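Local coordinates for hypothetical membrane protein (Corynebacterium glutamicum, PDB 6JSB) that binds heme and probably passes it along the membrane heme uptake machinery of corynebacteria, at residues D171-G174 / T175-E179. Residues are numbered along the deposited sequence; the frame is centred on the assembly and turned at random.
Sequences DVMG and TFYPE. With HEM (protoporphyrin IX containing Fe), chain C.
M173 lays its CB against CD2 of the Y177 ring at 4.0 Å, an oblique apolar contact across the turn that follows helix 167-172. The helix ends in a Schellman motif with G174 as its C-prime residue. A type I' turn from M173 to F176 overlaps it, closed by a nearly straight hydrogen bond from F176 N to M173 O (3.2 Å). T175 OG1 sits between its own N and carbonyl carbon (chi1 76°), which lets it donate a hydrogen bond to G174 O at 2.6 Å.

F176, the last residue of the turn, and Y177 just after it turn two rings to the heme. F176 lies with one face over the porphyrin, and its centre is over the pyrrole nitrogen ND. CZ stands 3.4 Å from the iron, on a heme whose axial ligand is Y23. F124 adds an edge-to-face contact to the F176 ring. G174 N lies 3.7 Å from CAC of the heme, so the backbone itself meets the porphyrin edge.

Y177 packs one face on the heme methyl CMD, which also meets M173 CE at 4.0 Å. Its OH donates to propionate oxygen O2D at 2.6 Å, with that oxygen in the plane of the ring. S19 OG is also hydrogen-bonded to the heme. The loop after helix 167-172 therefore pairs an apolar stack on the porphyrin with a phenol-propionate bond, which probably fixes how the heme is turned in its pocket.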
loop_
_atom_site.group_PDB
_atom_site.type_symbol
_atom_site.label_atom_id
_atom_site.label_comp_id
_atom_site.label_asym_id
_atom_site.label_seq_id
_atom_site.Cartn_x
_atom_site.Cartn_y
_atom_site.Cartn_z
ATOM N N ASP A 171 -12.192 -0.083 7.627
ATOM C CA ASP A 171 -11.770 0.422 8.915
ATOM C C ASP A 171 -10.349 0.964 8.900
ATOM O O ASP A 171 -10.036 1.850 9.694
ATOM C CB ASP A 171 -11.915 -0.706 9.932
ATOM C CG ASP A 171 -13.379 -1.038 10.159
ATOM O OD1 ASP A 171 -14.147 -0.063 10.300
ATOM O OD2 ASP A 171 -13.737 -2.229 10.107
ATOM N N VAL A 172 -9.482 0.434 8.023
ATOM C CA VAL A 172 -8.117 0.924 7.928
ATOM C C VAL A 172 -8.100 2.386 7.489
ATOM O O VAL A 172 -7.301 3.197 7.994
ATOM C CB VAL A 172 -7.299 0.042 6.968
ATOM C CG1 VAL A 172 -5.857 0.656 6.799
ATOM C CG2 VAL A 172 -7.187 -1.415 7.539
ATOM N N MET A 173 -8.996 2.743 6.563
ATOM C CA MET A 173 -9.054 4.089 5.994
ATOM C C MET A 173 -10.075 4.983 6.707
ATOM O O MET A 173 -10.677 5.883 6.098
ATOM C CB MET A 173 -9.337 3.995 4.482
ATOM C CG MET A 173 -8.349 3.130 3.731
ATOM S SD MET A 173 -6.611 3.664 3.980
ATOM C CE MET A 173 -6.641 5.281 3.101
ATOM N N GLY A 174 -10.292 4.749 8.013
ATOM C CA GLY A 174 -11.069 5.693 8.830
ATOM C C GLY A 174 -12.563 5.684 8.569
ATOM O O GLY A 174 -13.275 6.556 9.075
ATOM N N THR A 175 -13.074 4.687 7.848
ATOM C CA THR A 175 -14.455 4.594 7.357
ATOM C C THR A 175 -14.824 5.706 6.355
ATOM O O THR A 175 -16.004 5.882 6.041
ATOM C CB THR A 175 -15.507 4.497 8.499
ATOM O OG1 THR A 175 -15.736 5.771 9.134
ATOM C CG2 THR A 175 -15.010 3.456 9.538
ATOM N N PHE A 176 -13.847 6.472 5.847
ATOM C CA PHE A 176 -14.188 7.474 4.868
ATOM C C PHE A 176 -14.516 6.904 3.492
ATOM O O PHE A 176 -15.181 7.601 2.718
ATOM C CB PHE A 176 -13.015 8.450 4.730
ATOM C CG PHE A 176 -12.947 9.432 5.884
ATOM C CD1 PHE A 176 -13.495 10.693 5.769
ATOM C CD2 PHE A 176 -12.329 9.070 7.070
ATOM C CE1 PHE A 176 -13.423 11.591 6.842
ATOM C CE2 PHE A 176 -12.255 9.968 8.163
ATOM C CZ PHE A 176 -12.838 11.211 8.039
ATOM N N TYR A 177 -14.029 5.689 3.155
ATOM C CA TYR A 177 -14.423 5.055 1.892
ATOM C C TYR A 177 -15.437 3.934 2.181
ATOM O O TYR A 177 -15.257 3.206 3.146
ATOM C CB TYR A 177 -13.229 4.406 1.212
ATOM C CG TYR A 177 -12.138 5.360 0.771
ATOM C CD1 TYR A 177 -12.447 6.558 0.111
ATOM C CD2 TYR A 177 -10.858 5.022 0.972
ATOM C CE1 TYR A 177 -11.415 7.418 -0.315
ATOM C CE2 TYR A 177 -9.801 5.860 0.568
ATOM C CZ TYR A 177 -10.093 7.039 -0.066
ATOM O OH TYR A 177 -9.045 7.867 -0.449
ATOM N N PRO A 178 -16.424 3.714 1.323
ATOM C CA PRO A 178 -17.273 2.525 1.456
ATOM C C PRO A 178 -16.575 1.267 0.992
ATOM O O PRO A 178 -15.665 1.296 0.174
ATOM C CB PRO A 178 -18.445 2.835 0.552
ATOM C CG PRO A 178 -17.784 3.630 -0.570
ATOM C CD PRO A 178 -16.787 4.502 0.135
ATOM N N GLU A 179 -17.107 0.106 1.480
ATOM C CA GLU A 179 -16.654 -1.146 0.899
ATOM C C GLU A 179 -16.883 -1.129 -0.616
ATOM O O GLU A 179 -17.914 -0.646 -1.104
ATOM C CB GLU A 179 -17.440 -2.293 1.571
ATOM C CG GLU A 179 -17.030 -3.626 1.156
ATOM C CD GLU A 179 -17.883 -4.660 1.916
ATOM O OE1 GLU A 179 -18.402 -4.327 3.009
ATOM O OE2 GLU A 179 -18.013 -5.766 1.398
HETATM C CHA HEM C . -11.219 12.843 3.866
HETATM C CHB HEM C . -11.095 15.636 7.826
HETATM C CHC HEM C . -9.239 11.859 10.314
HETATM C CHD HEM C . -9.061 9.171 6.223
HETATM C C1A HEM C . -11.410 13.881 4.757
HETATM C C2A HEM C . -12.136 15.093 4.426
HETATM C C3A HEM C . -12.110 15.905 5.509
HETATM C C4A HEM C . -11.367 15.190 6.546
HETATM C CMA HEM C . -12.743 17.323 5.657
HETATM C CAA HEM C . -12.807 15.347 3.059
HETATM C CBA HEM C . -11.861 16.129 2.159
HETATM C CGA HEM C . -12.368 16.073 0.735
HETATM O O1A HEM C . -11.770 16.771 -0.130
HETATM O O2A HEM C . -13.358 15.314 0.482
HETATM C C1B HEM C . -10.579 14.861 8.827
HETATM C C2B HEM C . -10.368 15.302 10.206
HETATM C C3B HEM C . -9.864 14.266 10.900
HETATM C C4B HEM C . -9.701 13.127 9.987
HETATM C CMB HEM C . -10.750 16.731 10.686
HETATM C CAB HEM C . -9.454 14.180 12.400
HETATM C CBB HEM C . -9.178 15.275 13.116
HETATM C C1C HEM C . -9.013 10.798 9.432
HETATM C C2C HEM C . -8.437 9.521 9.781
HETATM C C3C HEM C . -8.335 8.780 8.652
HETATM C C4C HEM C . -8.916 9.555 7.559
HETATM C CMC HEM C . -7.898 9.130 11.182
HETATM C CAC HEM C . -7.715 7.394 8.636
HETATM C CBC HEM C . -7.081 6.998 7.541
HETATM C C1D HEM C . -9.648 9.948 5.246
HETATM C C2D HEM C . -9.855 9.522 3.881
HETATM C C3D HEM C . -10.454 10.522 3.200
HETATM C C4D HEM C . -10.625 11.637 4.118
HETATM C CMD HEM C . -9.493 8.108 3.377
HETATM C CAD HEM C . -10.862 10.490 1.695
HETATM C CBD HEM C . -9.710 11.175 0.915
HETATM C CGD HEM C . -10.071 11.113 -0.568
HETATM O O1D HEM C . -10.996 11.900 -0.967
HETATM O O2D HEM C . -9.437 10.264 -1.287
HETATM N NA HEM C . -10.952 13.941 6.090
HETATM N NB HEM C . -10.125 13.562 8.736
HETATM N NC HEM C . -9.315 10.770 8.066
HETATM N ND HEM C . -10.105 11.234 5.331
HETATM FE FE HEM C . -9.858 12.386 7.050
#